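Local coordinates for protein transcriptional regulator, putative (Vibrio cholerae O1 biovar eltor str. N16961, PDB 3BJN) that probably binds DNA as an IclR-family repressor of allantoin and glyoxylate utilization operons, represented here by its C-terminal, GAF-related domain, at residues F89-D92 and K97-S100; G136-M141 and Q160-L165. All coordinates share one frame; numbering follows the deposited sequence. Where two conformers were deposited one is given.

Contact 1 of 2, residues F89-D92 and K97-S100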
loop_
_atom_site.group_PDB
_atom_site.type_symbol
_atom_site.label_atom_id
_atom_site.label_comp_id
_atom_site.label_asym_id
_atom_site.label_seq_id
_atom_site.Cartn_x
_atom_site.Cartn_y
_atom_site.Cartn_z
ATOM N N PHE A 89 1.182 14.279 12.154
ATOM C CA PHE A 89 -0.142 14.493 11.592
ATOM C C PHE A 89 -1.221 14.698 12.658
ATOM O O PHE A 89 -2.414 14.704 12.336
ATOM C CB PHE A 89 -0.498 13.318 10.688
ATOM C CG PHE A 89 0.277 13.305 9.405
ATOM C CD1 PHE A 89 0.211 14.395 8.514
ATOM C CD2 PHE A 89 1.101 12.214 9.083
ATOM C CE1 PHE A 89 0.956 14.406 7.319
ATOM C CE2 PHE A 89 1.820 12.205 7.859
ATOM C CZ PHE A 89 1.763 13.302 6.995
ATOM N N GLY A 90 -0.821 14.825 13.921
ATOM C CA GLY A 90 -1.761 15.175 14.993
ATOM C C GLY A 90 -2.573 14.000 15.531
ATOM O O GLY A 90 -3.579 14.183 16.215
ATOM N N GLU A 91 -2.098 12.794 15.261
ATOM C CA GLU A 91 -2.702 11.579 15.775
ATOM C C GLU A 91 -1.963 11.142 17.021
ATOM O O GLU A 91 -0.770 11.425 17.180
ATOM C CB GLU A 91 -2.641 10.464 14.731
ATOM C CG GLU A 91 -3.435 10.747 13.455
ATOM C CD GLU A 91 -4.966 10.781 13.671
ATOM O OE1 GLU A 91 -5.510 9.958 14.446
ATOM O OE2 GLU A 91 -5.623 11.636 13.040
ATOM N N ASP A 92 -2.698 10.482 17.916
ATOM C CA ASP A 92 -2.137 9.932 19.144
ATOM C C ASP A 92 -1.944 8.441 18.906
ATOM O O ASP A 92 -2.916 7.684 18.914
ATOM C CB ASP A 92 -3.072 10.199 20.332
ATOM C CG ASP A 92 -2.578 9.572 21.645
ATOM O OD1 ASP A 92 -1.543 8.869 21.646
ATOM O OD2 ASP A 92 -3.236 9.796 22.690
ATOM N N LYS A 97 -7.672 2.849 18.688
ATOM C CA LYS A 97 -8.072 2.844 17.270
ATOM C C LYS A 97 -6.885 2.692 16.306
ATOM O O LYS A 97 -7.033 2.133 15.204
ATOM C CB LYS A 97 -8.947 4.050 16.908
ATOM C CG LYS A 97 -8.247 5.385 16.830
ATOM C CD LYS A 97 -9.287 6.478 16.705
ATOM C CE LYS A 97 -8.654 7.808 16.352
ATOM N NZ LYS A 97 -9.712 8.862 16.232
ATOM N N TRP A 98 -5.714 3.174 16.728
ATOM C CA TRP A 98 -4.475 2.923 15.998
ATOM C C TRP A 98 -3.859 1.564 16.354
ATOM O O TRP A 98 -3.563 0.756 15.470
ATOM C CB TRP A 98 -3.471 4.078 16.217
ATOM C CG TRP A 98 -3.819 5.282 15.401
ATOM C CD1 TRP A 98 -4.304 6.477 15.859
ATOM C CD2 TRP A 98 -3.780 5.382 13.970
ATOM N NE1 TRP A 98 -4.539 7.323 14.799
ATOM C CE2 TRP A 98 -4.237 6.676 13.629
ATOM C CE3 TRP A 98 -3.390 4.514 12.949
ATOM C CZ2 TRP A 98 -4.293 7.128 12.306
ATOM C CZ3 TRP A 98 -3.450 4.960 11.634
ATOM C CH2 TRP A 98 -3.899 6.255 11.324
ATOM N N GLN A 99 -3.678 1.302 17.646
ATOM C CA GLN A 99 -3.002 0.086 18.079
ATOM C C GLN A 99 -3.754 -1.176 17.655
ATOM O O GLN A 99 -3.136 -2.132 17.178
ATOM C CB GLN A 99 -2.727 0.106 19.588
ATOM C CG GLN A 99 -1.594 1.097 19.967
ATOM C CD GLN A 99 -0.356 0.893 19.100
ATOM O OE1 GLN A 99 0.060 -0.241 18.863
ATOM N NE2 GLN A 99 0.213 1.984 18.592
ATOM N N SER A 100 -5.082 -1.154 17.775
ATOM C CA SER A 100 -5.903 -2.286 17.330
ATOM C C SER A 100 -5.785 -2.521 15.820
ATOM O O SER A 100 -5.761 -3.679 15.390
ATOM C CB SER A 100 -7.375 -2.134 17.740
ATOM O OG SER A 100 -7.970 -1.041 17.058
#
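The indole N-H of W98 is held by the carboxylate of E91: NE1 donates a hydrogen bond to OE1 over 2.8 Å, and the bond is nearly straight, with an N-H...O angle of 163°. The oxygen sits at the edge of the indole, practically in the ring plane, as the N-H requires. On the glutamate the N-H approaches from the anti side and 28° out of the carboxylate plane, and the planes of the two flat groups are 68° apart. A bend in the glutamate makes this possible. At chi2 the chain folds back instead of reaching out, and its methylenes lie to one side of the indole plane, near its N-H side: CB lies 3.7 Å from W98 NE1, and CG 3.9 Å from W98 CZ2, the two side chains crossing at about a right angle. The indole nitrogen is thus approached by both the oxygen and the methylenes of one residue. Close by, the backbone O of D92 stands 3.6 Å from W98 CD1, an oblique approach, while the D92 carboxylate turns to T94 through OD1. K97 runs its extended chain past the same E91 carboxylate without pairing with it; NZ stays 4.7 Å from E91 OE1, where its positive charge may still stabilise the anion. OE2, the other carboxylate oxygen of E91, faces R66 in a long, weak ion pair. Just upstream, G90, with positive phi, is the C-prime residue of the Schellman motif that ends helix 79-88. The contact therefore ties the loop leaving helix 79-88 to the first turn of helix 96-108, and both E91 and the buried indole also pack on L86 of the former helix and on L65 of a separate loop.

Contact 2 of 2, residues G136-M141 and Q160-L165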
loop_
_atom_site.group_PDB
_atom_site.type_symbol
_atom_site.label_atom_id
_atom_site.label_comp_id
_atom_site.label_asym_id
_atom_site.label_seq_id
_atom_site.Cartn_x
_atom_site.Cartn_y
_atom_site.Cartn_z
ATOM N N GLY A 136 8.789 -1.383 1.527
ATOM C CA GLY A 136 7.725 -0.805 0.721
ATOM C C GLY A 136 6.422 -1.555 0.877
ATOM O O GLY A 136 6.214 -2.295 1.853
ATOM N N ALA A 137 5.519 -1.343 -0.071
ATOM C CA ALA A 137 4.237 -2.058 -0.040
ATOM C C ALA A 137 3.753 -2.247 -1.445
ATOM O O ALA A 137 3.981 -1.383 -2.284
ATOM C CB ALA A 137 3.206 -1.314 0.763
ATOM N N ILE A 138 3.046 -3.357 -1.691
ATOM C CA ILE A 138 2.331 -3.540 -2.969
ATOM C C ILE A 138 0.879 -3.285 -2.690
ATOM O O ILE A 138 0.359 -3.740 -1.662
ATOM C CB ILE A 138 2.482 -5.004 -3.504
ATOM C CG1 ILE A 138 3.932 -5.256 -3.949
ATOM C CG2 ILE A 138 1.426 -5.296 -4.626
ATOM C CD1 ILE A 138 4.339 -4.512 -5.224
ATOM N N SER A 139 0.207 -2.575 -3.587
ATOM C CA SER A 139 -1.174 -2.186 -3.368
ATOM C C SER A 139 -1.996 -2.330 -4.640
ATOM O O SER A 139 -1.463 -2.137 -5.736
ATOM C CB SER A 139 -1.218 -0.732 -2.912
ATOM O OG SER A 139 -0.430 -0.532 -1.742
ATOM N N VAL A 140 -3.263 -2.680 -4.472
ATOM C CA VAL A 140 -4.258 -2.531 -5.535
ATOM C C VAL A 140 -5.204 -1.432 -5.084
ATOM O O VAL A 140 -5.631 -1.391 -3.910
ATOM C CB VAL A 140 -5.009 -3.839 -5.795
ATOM C CG1 VAL A 140 -6.381 -3.602 -6.508
ATOM C CG2 VAL A 140 -4.094 -4.804 -6.597
HETATM N N MSE A 141 -5.494 -0.521 -6.012
HETATM C CA MSE A 141 -6.454 0.581 -5.819
HETATM C C MSE A 141 -7.561 0.335 -6.822
HETATM O O MSE A 141 -7.288 0.241 -8.023
HETATM C CB MSE A 141 -5.779 1.926 -6.116
HETATM C CG MSE A 141 -4.678 2.288 -5.142
HETATM SE SE MSE A 141 -2.975 1.522 -5.756
HETATM C CE MSE A 141 -2.157 3.211 -6.291
ATOM N N GLN A 160 0.504 -12.404 -2.605
ATOM C CA GLN A 160 1.355 -13.174 -3.503
ATOM C C GLN A 160 2.410 -12.274 -4.157
ATOM O O GLN A 160 3.588 -12.634 -4.223
ATOM C CB GLN A 160 0.438 -13.809 -4.571
ATOM C CG GLN A 160 1.159 -14.614 -5.606
ATOM C CD GLN A 160 0.201 -15.206 -6.619
ATOM O OE1 GLN A 160 -0.917 -14.706 -6.813
ATOM N NE2 GLN A 160 0.645 -16.251 -7.297
ATOM N N ALA A 161 1.971 -11.098 -4.610
ATOM C CA ALA A 161 2.871 -10.125 -5.228
ATOM C C ALA A 161 3.956 -9.652 -4.264
ATOM O O ALA A 161 5.131 -9.659 -4.598
ATOM C CB ALA A 161 2.063 -8.925 -5.768
ATOM N N ALA A 162 3.541 -9.248 -3.065
ATOM C CA ALA A 162 4.467 -8.745 -2.048
ATOM C C ALA A 162 5.480 -9.819 -1.623
ATOM O O ALA A 162 6.682 -9.549 -1.473
ATOM C CB ALA A 162 3.676 -8.253 -0.868
ATOM N N ARG A 163 4.998 -11.051 -1.442
ATOM C CA ARG A 163 5.884 -12.153 -1.039
ATOM C C ARG A 163 6.949 -12.476 -2.098
ATOM O O ARG A 163 8.039 -12.964 -1.782
ATOM C CB ARG A 163 5.048 -13.374 -0.693
ATOM C CG ARG A 163 5.834 -14.537 -0.143
ATOM C CD ARG A 163 4.957 -15.415 0.700
ATOM N NE ARG A 163 5.722 -16.487 1.332
ATOM C CZ ARG A 163 5.178 -17.418 2.111
ATOM N NH1 ARG A 163 3.876 -17.384 2.369
ATOM N NH2 ARG A 163 5.932 -18.354 2.654
ATOM N N ALA A 164 6.632 -12.196 -3.354
ATOM C CA ALA A 164 7.514 -12.487 -4.471
ATOM C C ALA A 164 8.673 -11.504 -4.551
ATOM O O ALA A 164 9.641 -11.761 -5.270
ATOM C CB ALA A 164 6.750 -12.485 -5.755
ATOM N N LEU A 165 8.580 -10.413 -3.778
ATOM C CA LEU A 165 9.614 -9.376 -3.713
ATOM C C LEU A 165 10.394 -9.368 -2.393
ATOM O O LEU A 165 11.402 -8.658 -2.290
ATOM C CB LEU A 165 8.978 -7.990 -3.922
ATOM C CG LEU A 165 8.393 -7.657 -5.289
ATOM C CD1 LEU A 165 7.585 -6.333 -5.208
ATOM C CD2 LEU A 165 9.470 -7.595 -6.374
ATOM O OXT LEU A 165 10.063 -10.016 -1.390
#
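I138 reaches from strand 133-143 to the C-terminal part of helix 144-163 and the final residue, L165, and its branches divide the partners between them. From CB, which points toward the helix, the chain forks. The methyl CG2 lies anti to the backbone N and takes one side of the fork, where it meets the methyl of A161, CG2 to CB, at 3.9 Å. The longer arm sets out beside the backbone N, with chi1 at -69°. Its first carbon, CG1, passes the helix backbone 4.0 Å from A162 CA and has the A162 methyl a little farther off, at 4.3 Å from CB. The tip, CD1, continues to L165 and touches that residue's CD1 at 3.7 Å; the same leucine methyl also lies 4.0 Å from I138 CG1, so it rests against the end of the arm while the two side chains cross at about a right angle. The small alanines are consistent with the close approach, the CA atoms of I138 and A162 being 5.7 Å apart. L165, which carries the terminal carboxylate, also touches V128 of strand 121-130. L19 and L22 of helix 12-26 pack on I138 as well, so it projects from the sheet into the layer formed by helices 12-26 and 144-163, consistent with the GAF-like fold of the IclR C-terminal domain. Every atom meeting across the two segments is carbon, and the touching side chains are all aliphatic; the attachment of the chain's C-terminal part to the sheet here thus rests on van der Waals contact and burial of apolar surface.

How the contacts relate
Contacts 1 and 2 lie on opposite sides of the centre of this single domain, their own centres 24 Å apart and their nearest atoms about 14 Å apart, so neither touches the other. They follow in series along the chain: 89-92 with 97-100 closes before 136-141 with 160-165 opens. The first is local and peripheral, its centre 18 Å from that of the chain, and pairs a loop with the helix that follows it. The centre of the second lies about 8 Å from that of the chain, and this contact brings the C-terminal end back onto the antiparallel sheet. One includes a directed polar bond, the other rests on buried aliphatic surface.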